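Local atomic coordinates of putative effector, AYWB SAP54-like protein ('Echinacea purpurea' witches'-broom phytoplasma, PDB entry 6INR), a protein that probably acts as a secreted phytoplasma effector that engages plant MADS transcription factors and causes phyllody, the conversion of floral organs toward leaf-like ones. Residues I34-L48 and L60-Q74. Numbering follows the deposited sequence.
Sequences IYDNATKITNIDKGL and LLKLKENYKQLIDNQ
Asn-37, Ile-41 and Ile-44 of 34-48 lock between side chains of 60-74 as knobs into holes, and Tyr-67 and Ile-71 return the packing from the other helix. The axes of the two segments run antiparallel at 158°, 9.4 Å apart at closest, and the segments bury 910 Å², both sides summed. Among the apolar contacts, Ile-41 CG1 lies 3.6 Å from Tyr-67 CB, Ile-44 CD1 3.8 Å from Leu-63 CB, and Leu-48 CD2 3.8 Å from Leu-60 CB near the interhelical loop.

The Tyr-67 ring receives a CH-pi contact: chi1 of Lys-40 (-127°) sets CG over one face, 4.0 Å from the ring centroid, and the bend at chi2 carries CE on toward the OH.

One polar link lies within the packing and another at its flank. Buried Asn-37 gives ND2 to Gln-74 OE1 (3.0 Å); the acceptor lies in the Asn-37 amide plane, but the bond is bent (137° at the hydrogen). Gln-74 also touches Leu-30 and Lys-33. At the flank, the extended Lys-64 chain brings NZ to Asp-45 OD1 in a salt bridge.

This chemistry implies an antiparallel helical hairpin packed through asparagine and tyrosine knobs as well as isoleucines, with one N-H of Asn-37 engaged inside and a charged pair joining the helices at the flank.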
ATOM      1  N   ILE A  34       2.610  -1.631  -0.261  1.00 19.23           N
ATOM      2  CA  ILE A  34       1.560  -2.097  -1.145  1.00 19.47           C
ATOM      3  C   ILE A  34       1.566  -3.620  -1.166  1.00 18.89           C
ATOM      4  O   ILE A  34       0.524  -4.268  -1.102  1.00 17.85           O
ATOM      5  CB  ILE A  34       1.746  -1.538  -2.563  1.00 20.28           C
ATOM      6  CG1 ILE A  34       1.321  -0.063  -2.587  1.00 21.06           C
ATOM      7  CG2 ILE A  34       0.978  -2.378  -3.572  1.00 20.83           C
ATOM      8  CD1 ILE A  34       1.861   0.667  -3.776  1.00 20.87           C
ATOM      9  N   TYR A  35       2.757  -4.182  -1.288  1.00 18.65           N
ATOM     10  CA  TYR A  35       2.912  -5.658  -1.237  1.00 17.86           C
ATOM     11  C   TYR A  35       2.349  -6.244   0.045  1.00 17.34           C
ATOM     12  O   TYR A  35       1.662  -7.234   0.019  1.00 17.06           O
ATOM     13  CB  TYR A  35       4.367  -6.083  -1.394  1.00 18.08           C
ATOM     14  CG  TYR A  35       4.529  -7.599  -1.460  1.00 17.54           C
ATOM     15  CD1 TYR A  35       4.592  -8.358  -0.306  1.00 17.51           C
ATOM     16  CD2 TYR A  35       4.622  -8.258  -2.673  1.00 17.51           C
ATOM     17  CE1 TYR A  35       4.743  -9.733  -0.361  1.00 16.94           C
ATOM     18  CE2 TYR A  35       4.782  -9.636  -2.734  1.00 17.32           C
ATOM     19  CZ  TYR A  35       4.857 -10.367  -1.580  1.00 16.93           C
ATOM     20  OH  TYR A  35       4.984 -11.749  -1.657  1.00 16.75           O
ATOM     21  N   ASP A  36       2.602  -5.598   1.168  1.00 18.14           N
ATOM     22  CA  ASP A  36       2.143  -6.134   2.465  1.00 19.57           C
ATOM     23  C   ASP A  36       0.674  -5.940   2.646  1.00 19.09           C
ATOM     24  O   ASP A  36      -0.001  -6.748   3.291  1.00 19.39           O
ATOM     25  CB  ASP A  36       2.861  -5.510   3.655  1.00 21.54           C
ATOM     26  CG  ASP A  36       4.345  -5.863   3.689  1.00 26.19           C
ATOM     27  OD1 ASP A  36       4.766  -6.891   3.079  1.00 27.23           O
ATOM     28  OD2 ASP A  36       5.118  -5.077   4.310  1.00 32.35           O
ATOM     29  N   ASN A  37       0.176  -4.832   2.121  1.00 18.95           N
ATOM     30  CA  ASN A  37      -1.277  -4.585   2.190  1.00 18.82           C
ATOM     31  C   ASN A  37      -2.024  -5.607   1.311  1.00 18.15           C
ATOM     32  O   ASN A  37      -3.081  -6.120   1.672  1.00 15.82           O
ATOM     33  CB  ASN A  37      -1.628  -3.166   1.781  1.00 18.90           C
ATOM     34  CG  ASN A  37      -1.354  -2.162   2.873  1.00 18.71           C
ATOM     35  OD1 ASN A  37      -1.540  -2.433   4.062  1.00 18.34           O
ATOM     36  ND2 ASN A  37      -0.948  -0.969   2.471  1.00 18.45           N
ATOM     37  N   ALA A  38      -1.393  -5.933   0.189  1.00 18.71           N
ATOM     38  CA  ALA A  38      -1.916  -6.924  -0.755  1.00 19.62           C
ATOM     39  C   ALA A  38      -1.926  -8.308  -0.149  1.00 21.05           C
ATOM     40  O   ALA A  38      -2.808  -9.117  -0.419  1.00 24.05           O
ATOM     41  CB  ALA A  38      -1.094  -6.947  -2.023  1.00 19.72           C
ATOM     42  N   THR A  39      -0.900  -8.583   0.633  1.00 21.80           N
ATOM     43  CA  THR A  39      -0.820  -9.797   1.449  1.00 21.40           C
ATOM     44  C   THR A  39      -1.941  -9.812   2.478  1.00 21.57           C
ATOM     45  O   THR A  39      -2.599 -10.813   2.683  1.00 22.41           O
ATOM     46  CB  THR A  39       0.550  -9.864   2.164  1.00 20.98           C
ATOM     47  OG1 THR A  39       1.537 -10.216   1.191  1.00 20.11           O
ATOM     48  CG2 THR A  39       0.574 -10.866   3.310  1.00 20.02           C
ATOM     49  N   LYS A  40      -2.132  -8.689   3.131  1.00 23.54           N
ATOM     50  CA  LYS A  40      -3.166  -8.561   4.162  1.00 27.01           C
ATOM     51  C   LYS A  40      -4.521  -8.952   3.570  1.00 27.84           C
ATOM     52  O   LYS A  40      -5.354  -9.556   4.228  1.00 26.62           O
ATOM     53  CB  LYS A  40      -3.248  -7.114   4.655  1.00 30.21           C
ATOM     54  CG  LYS A  40      -3.143  -6.923   6.160  1.00 34.36           C
ATOM     55  CD  LYS A  40      -4.175  -7.750   6.900  1.00 37.72           C
ATOM     56  CE  LYS A  40      -4.346  -7.281   8.337  1.00 38.87           C
ATOM     57  NZ  LYS A  40      -5.300  -8.158   9.068  1.00 39.68           N
ATOM     58  N   ILE A  41      -4.727  -8.599   2.309  1.00 27.25           N
ATOM     59  CA  ILE A  41      -6.038  -8.810   1.675  1.00 25.24           C
ATOM     60  C   ILE A  41      -6.198 -10.289   1.367  1.00 24.88           C
ATOM     61  O   ILE A  41      -7.220 -10.890   1.668  1.00 23.55           O
ATOM     62  CB  ILE A  41      -6.279  -7.938   0.420  1.00 26.05           C
ATOM     63  CG1 ILE A  41      -6.627  -6.490   0.802  1.00 26.01           C
ATOM     64  CG2 ILE A  41      -7.447  -8.474  -0.393  1.00 26.51           C
ATOM     65  CD1 ILE A  41      -6.519  -5.535  -0.373  1.00 26.47           C
ATOM     66  N   THR A  42      -5.184 -10.884   0.764  1.00 25.15           N
ATOM     67  CA  THR A  42      -5.291 -12.303   0.431  1.00 25.46           C
ATOM     68  C   THR A  42      -5.532 -13.164   1.683  1.00 26.46           C
ATOM     69  O   THR A  42      -6.169 -14.228   1.616  1.00 26.94           O
ATOM     70  CB  THR A  42      -4.065 -12.846  -0.321  1.00 26.41           C
ATOM     71  OG1 THR A  42      -2.904 -12.727   0.513  1.00 25.67           O
ATOM     72  CG2 THR A  42      -3.870 -12.122  -1.680  1.00 25.42           C
ATOM     73  N   ASN A  43      -5.014 -12.729   2.827  1.00 26.26           N
ATOM     74  CA  ASN A  43      -5.244 -13.508   4.085  1.00 25.36           C
ATOM     75  C   ASN A  43      -6.652 -13.283   4.658  1.00 24.49           C
ATOM     76  O   ASN A  43      -7.239 -14.173   5.215  1.00 23.87           O
ATOM     77  CB  ASN A  43      -4.150 -13.269   5.145  1.00 24.21           C
ATOM     78  CG  ASN A  43      -2.795 -13.816   4.710  1.00 23.28           C
ATOM     79  OD1 ASN A  43      -2.692 -14.932   4.189  1.00 20.81           O
ATOM     80  ND2 ASN A  43      -1.750 -13.016   4.901  1.00 22.45           N
ATOM     81  N   ILE A  44      -7.153 -12.069   4.555  1.00 25.73           N
ATOM     82  CA  ILE A  44      -8.581 -11.771   4.856  1.00 27.92           C
ATOM     83  C   ILE A  44      -9.565 -12.616   4.007  1.00 30.26           C
ATOM     84  O   ILE A  44     -10.512 -13.187   4.528  1.00 30.07           O
ATOM     85  CB  ILE A  44      -8.917 -10.271   4.683  1.00 28.86           C
ATOM     86  CG1 ILE A  44      -8.092  -9.433   5.663  1.00 26.93           C
ATOM     87  CG2 ILE A  44     -10.411 -10.023   4.910  1.00 29.67           C
ATOM     88  CD1 ILE A  44      -8.248  -7.934   5.504  1.00 26.65           C
ATOM     89  N   ASP A  45      -9.306 -12.715   2.711  1.00 31.01           N
ATOM     90  CA  ASP A  45     -10.058 -13.625   1.855  1.00 32.34           C
ATOM     91  C   ASP A  45     -10.118 -15.033   2.440  1.00 36.67           C
ATOM     92  O   ASP A  45     -11.187 -15.571   2.684  1.00 38.14           O
ATOM     93  CB  ASP A  45      -9.484 -13.649   0.440  1.00 30.83           C
ATOM     94  CG  ASP A  45      -9.844 -12.394  -0.343  1.00 29.71           C
ATOM     95  OD1 ASP A  45     -10.738 -11.634   0.121  1.00 25.35           O
ATOM     96  OD2 ASP A  45      -9.238 -12.151  -1.411  1.00 29.82           O
ATOM     97  N   LYS A  46      -8.963 -15.634   2.656  1.00 43.28           N
ATOM     98  CA  LYS A  46      -8.889 -16.935   3.366  1.00 45.00           C
ATOM     99  C   LYS A  46      -9.784 -16.929   4.614  1.00 44.29           C
ATOM    100  O   LYS A  46     -10.571 -17.848   4.861  1.00 44.67           O
ATOM    101  CB  LYS A  46      -7.445 -17.264   3.769  1.00 46.77           C
ATOM    102  CG  LYS A  46      -6.719 -18.143   2.767  1.00 49.67           C
ATOM    103  CD  LYS A  46      -5.215 -17.957   2.825  1.00 52.20           C
ATOM    104  CE  LYS A  46      -4.613 -18.290   4.178  1.00 52.14           C
ATOM    105  NZ  LYS A  46      -3.123 -18.181   4.167  1.00 53.76           N
ATOM    106  N   GLY A  47      -9.666 -15.862   5.377  1.00 43.03           N
ATOM    107  CA  GLY A  47     -10.394 -15.727   6.642  1.00 47.79           C
ATOM    108  C   GLY A  47     -11.888 -15.713   6.411  1.00 52.31           C
ATOM    109  O   GLY A  47     -12.668 -16.116   7.279  1.00 57.64           O
ATOM    110  N   LEU A  48     -12.273 -15.250   5.223  1.00 52.69           N
ATOM    111  CA  LEU A  48     -13.692 -15.158   4.816  1.00 50.78           C
ATOM    112  C   LEU A  48     -14.290 -16.518   4.444  1.00 53.43           C
ATOM    113  O   LEU A  48     -15.501 -16.702   4.476  1.00 54.77           O
ATOM    114  CB  LEU A  48     -13.875 -14.195   3.645  1.00 49.09           C
ATOM    115  CG  LEU A  48     -13.958 -12.710   4.008  1.00 49.17           C
ATOM    116  CD1 LEU A  48     -13.805 -11.842   2.773  1.00 49.27           C
ATOM    117  CD2 LEU A  48     -15.247 -12.371   4.739  1.00 47.97           C
ATOM    118  N   LEU A  60     -14.290  -8.405   8.652  1.00 45.08           N
ATOM    119  CA  LEU A  60     -13.346  -8.826   7.608  1.00 45.06           C
ATOM    120  C   LEU A  60     -13.600  -8.103   6.300  1.00 43.78           C
ATOM    121  O   LEU A  60     -12.715  -7.961   5.473  1.00 47.82           O
ATOM    122  CB  LEU A  60     -13.391 -10.332   7.362  1.00 46.04           C
ATOM    123  CG  LEU A  60     -12.856 -11.231   8.476  1.00 48.21           C
ATOM    124  CD1 LEU A  60     -12.806 -12.650   7.940  1.00 48.36           C
ATOM    125  CD2 LEU A  60     -11.483 -10.788   8.977  1.00 48.12           C
ATOM    126  N   LEU A  61     -14.815  -7.627   6.121  1.00 43.24           N
ATOM    127  CA  LEU A  61     -15.177  -6.986   4.851  1.00 41.85           C
ATOM    128  C   LEU A  61     -14.869  -5.506   4.894  1.00 39.79           C
ATOM    129  O   LEU A  61     -14.555  -4.900   3.886  1.00 37.11           O
ATOM    130  CB  LEU A  61     -16.645  -7.223   4.518  1.00 43.23           C
ATOM    131  CG  LEU A  61     -16.936  -8.667   4.063  1.00 44.46           C
ATOM    132  CD1 LEU A  61     -18.442  -8.947   4.088  1.00 46.33           C
ATOM    133  CD2 LEU A  61     -16.321  -8.971   2.692  1.00 41.66           C
ATOM    134  N   LYS A  62     -14.984  -4.942   6.087  1.00 41.69           N
ATOM    135  CA  LYS A  62     -14.613  -3.538   6.343  1.00 46.06           C
ATOM    136  C   LYS A  62     -13.094  -3.338   6.222  1.00 43.66           C
ATOM    137  O   LYS A  62     -12.627  -2.393   5.588  1.00 43.03           O
ATOM    138  CB  LYS A  62     -15.083  -3.069   7.725  1.00 50.91           C
ATOM    139  CG  LYS A  62     -16.499  -3.507   8.074  1.00 62.75           C
ATOM    140  CD  LYS A  62     -17.238  -2.541   9.010  1.00 72.22           C
ATOM    141  CE  LYS A  62     -18.722  -2.883   9.204  1.00 77.91           C
ATOM    142  NZ  LYS A  62     -19.493  -3.056   7.934  1.00 80.10           N
ATOM    143  N   LEU A  63     -12.349  -4.254   6.840  1.00 40.09           N
ATOM    144  CA  LEU A  63     -10.877  -4.285   6.750  1.00 37.52           C
ATOM    145  C   LEU A  63     -10.449  -4.387   5.312  1.00 34.94           C
ATOM    146  O   LEU A  63      -9.582  -3.660   4.846  1.00 34.78           O
ATOM    147  CB  LEU A  63     -10.275  -5.479   7.502  1.00 37.56           C
ATOM    148  CG  LEU A  63     -10.181  -5.433   9.027  1.00 38.34           C
ATOM    149  CD1 LEU A  63      -9.527  -6.711   9.537  1.00 39.03           C
ATOM    150  CD2 LEU A  63      -9.413  -4.209   9.490  1.00 39.17           C
ATOM    151  N   LYS A  64     -11.082  -5.301   4.602  1.00 33.98           N
ATOM    152  CA  LYS A  64     -10.691  -5.551   3.223  1.00 34.54           C
ATOM    153  C   LYS A  64     -10.850  -4.258   2.432  1.00 36.80           C
ATOM    154  O   LYS A  64     -10.067  -3.943   1.530  1.00 36.06           O
ATOM    155  CB  LYS A  64     -11.499  -6.685   2.603  1.00 34.71           C
ATOM    156  CG  LYS A  64     -11.065  -6.992   1.174  1.00 34.33           C
ATOM    157  CD  LYS A  64     -11.762  -8.209   0.629  1.00 33.88           C
ATOM    158  CE  LYS A  64     -11.401  -8.414  -0.825  1.00 36.72           C
ATOM    159  NZ  LYS A  64     -11.696  -9.804  -1.273  1.00 38.89           N
ATOM    160  N   GLU A  65     -11.854  -3.486   2.825  1.00 39.50           N
ATOM    161  CA  GLU A  65     -12.178  -2.243   2.119  1.00 40.99           C
ATOM    162  C   GLU A  65     -11.134  -1.190   2.437  1.00 38.67           C
ATOM    163  O   GLU A  65     -10.622  -0.509   1.548  1.00 37.02           O
ATOM    164  CB  GLU A  65     -13.597  -1.751   2.441  1.00 43.48           C
ATOM    165  CG  GLU A  65     -14.683  -2.611   1.794  1.00 47.36           C
ATOM    166  CD  GLU A  65     -14.456  -2.858   0.302  1.00 49.92           C
ATOM    167  OE1 GLU A  65     -14.346  -1.864  -0.458  1.00 51.88           O
ATOM    168  OE2 GLU A  65     -14.374  -4.043  -0.111  1.00 47.22           O
ATOM    169  N   ASN A  66     -10.777  -1.115   3.710  1.00 37.38           N
ATOM    170  CA  ASN A  66      -9.711  -0.200   4.157  1.00 36.19           C
ATOM    171  C   ASN A  66      -8.380  -0.445   3.445  1.00 32.91           C
ATOM    172  O   ASN A  66      -7.711   0.493   3.003  1.00 32.23           O
ATOM    173  CB  ASN A  66      -9.503  -0.303   5.647  1.00 36.94           C
ATOM    174  CG  ASN A  66     -10.675   0.233   6.451  1.00 38.18           C
ATOM    175  OD1 ASN A  66     -11.122   1.362   6.266  1.00 36.72           O
ATOM    176  ND2 ASN A  66     -11.131  -0.562   7.399  1.00 43.61           N
ATOM    177  N   TYR A  67      -8.020  -1.710   3.323  1.00 31.43           N
ATOM    178  CA  TYR A  67      -6.775  -2.097   2.637  1.00 32.17           C
ATOM    179  C   TYR A  67      -6.779  -1.820   1.156  1.00 31.82           C
ATOM    180  O   TYR A  67      -5.756  -1.503   0.577  1.00 32.15           O
ATOM    181  CB  TYR A  67      -6.385  -3.548   2.929  1.00 33.18           C
ATOM    182  CG  TYR A  67      -5.815  -3.625   4.328  1.00 35.05           C
ATOM    183  CD1 TYR A  67      -4.688  -2.869   4.678  1.00 36.68           C
ATOM    184  CD2 TYR A  67      -6.428  -4.363   5.314  1.00 34.87           C
ATOM    185  CE1 TYR A  67      -4.184  -2.871   5.960  1.00 35.73           C
ATOM    186  CE2 TYR A  67      -5.929  -4.375   6.600  1.00 36.68           C
ATOM    187  CZ  TYR A  67      -4.811  -3.626   6.921  1.00 37.67           C
ATOM    188  OH  TYR A  67      -4.309  -3.646   8.212  1.00 38.05           O
ATOM    189  N   LYS A  68      -7.930  -1.919   0.535  1.00 34.80           N
ATOM    190  CA  LYS A  68      -8.013  -1.624  -0.906  1.00 37.86           C
ATOM    191  C   LYS A  68      -7.869  -0.123  -1.117  1.00 35.31           C
ATOM    192  O   LYS A  68      -7.230   0.318  -2.058  1.00 34.55           O
ATOM    193  CB  LYS A  68      -9.323  -2.140  -1.527  1.00 43.02           C
ATOM    194  CG  LYS A  68      -9.407  -3.663  -1.656  1.00 46.72           C
ATOM    195  CD  LYS A  68     -10.860  -4.136  -1.612  1.00 51.45           C
ATOM    196  CE  LYS A  68     -11.502  -4.082  -2.989  1.00 53.57           C
ATOM    197  NZ  LYS A  68     -12.954  -4.407  -2.913  1.00 57.12           N
ATOM    198  N   GLN A  69      -8.462   0.653  -0.224  1.00 35.94           N
ATOM    199  CA  GLN A  69      -8.375   2.131  -0.304  1.00 37.50           C
ATOM    200  C   GLN A  69      -6.957   2.594  -0.041  1.00 33.95           C
ATOM    201  O   GLN A  69      -6.445   3.485  -0.686  1.00 30.44           O
ATOM    202  CB  GLN A  69      -9.333   2.796   0.665  1.00 43.30           C
ATOM    203  CG  GLN A  69     -10.734   2.248   0.512  1.00 52.05           C
ATOM    204  CD  GLN A  69     -11.695   2.688   1.596  1.00 60.27           C
ATOM    205  OE1 GLN A  69     -11.337   2.764   2.784  1.00 62.74           O
ATOM    206  NE2 GLN A  69     -12.946   2.959   1.195  1.00 61.05           N
ATOM    207  N   LEU A  70      -6.346   1.946   0.935  1.00 32.13           N
ATOM    208  CA  LEU A  70      -4.943   2.170   1.300  1.00 28.81           C
ATOM    209  C   LEU A  70      -4.075   1.888   0.092  1.00 26.09           C
ATOM    210  O   LEU A  70      -3.236   2.692  -0.282  1.00 26.61           O
ATOM    211  CB  LEU A  70      -4.567   1.242   2.463  1.00 29.72           C
ATOM    212  CG  LEU A  70      -3.577   1.659   3.531  1.00 29.77           C
ATOM    213  CD1 LEU A  70      -4.063   2.779   4.427  1.00 31.70           C
ATOM    214  CD2 LEU A  70      -3.326   0.440   4.378  1.00 29.60           C
ATOM    215  N   ILE A  71      -4.302   0.752  -0.542  1.00 24.64           N
ATOM    216  CA  ILE A  71      -3.480   0.369  -1.693  1.00 25.12           C
ATOM    217  C   ILE A  71      -3.695   1.396  -2.790  1.00 27.72           C
ATOM    218  O   ILE A  71      -2.805   1.702  -3.589  1.00 29.33           O
ATOM    219  CB  ILE A  71      -3.810  -1.032  -2.254  1.00 25.98           C
ATOM    220  CG1 ILE A  71      -3.341  -2.126  -1.292  1.00 26.21           C
ATOM    221  CG2 ILE A  71      -3.148  -1.236  -3.627  1.00 25.10           C
ATOM    222  CD1 ILE A  71      -3.410  -3.530  -1.859  1.00 26.00           C
ATOM    223  N   ASP A  72      -4.888   1.966  -2.789  1.00 30.36           N
ATOM    224  CA  ASP A  72      -5.322   2.878  -3.854  1.00 32.31           C
ATOM    225  C   ASP A  72      -4.570   4.176  -3.816  1.00 29.53           C
ATOM    226  O   ASP A  72      -4.110   4.647  -4.842  1.00 26.49           O
ATOM    227  CB  ASP A  72      -6.826   3.176  -3.777  1.00 38.60           C
ATOM    228  CG  ASP A  72      -7.663   2.195  -4.605  1.00 44.32           C
ATOM    229  OD1 ASP A  72      -7.180   1.761  -5.682  1.00 48.26           O
ATOM    230  OD2 ASP A  72      -8.797   1.857  -4.184  1.00 51.18           O
ATOM    231  N   ASN A  73      -4.468   4.746  -2.617  1.00 30.73           N
ATOM    232  CA  ASN A  73      -3.659   5.965  -2.371  1.00 32.34           C
ATOM    233  C   ASN A  73      -2.213   5.735  -2.694  1.00 28.02           C
ATOM    234  O   ASN A  73      -1.569   6.560  -3.315  1.00 24.49           O
ATOM    235  CB  ASN A  73      -3.729   6.437  -0.926  1.00 38.23           C
ATOM    236  CG  ASN A  73      -5.112   6.831  -0.532  1.00 44.97           C
ATOM    237  OD1 ASN A  73      -5.548   7.948  -0.813  1.00 55.68           O
ATOM    238  ND2 ASN A  73      -5.844   5.895   0.067  1.00 48.79           N
ATOM    239  N   GLN A  74      -1.713   4.592  -2.246  1.00 26.04           N
ATOM    240  CA  GLN A  74      -0.283   4.306  -2.349  1.00 24.52           C
ATOM    241  C   GLN A  74       0.121   4.226  -3.793  1.00 25.99           C
ATOM    242  O   GLN A  74       1.184   4.702  -4.165  1.00 26.50           O
ATOM    243  CB  GLN A  74       0.083   3.046  -1.584  1.00 22.70           C
ATOM    244  CG  GLN A  74      -0.222   3.250  -0.119  1.00 20.61           C
ATOM    245  CD  GLN A  74      -0.066   2.026   0.712  1.00 18.99           C
ATOM    246  OE1 GLN A  74      -0.224   0.918   0.236  1.00 17.00           O
ATOM    247  NE2 GLN A  74       0.254   2.227   1.996  1.00 19.86           N
TER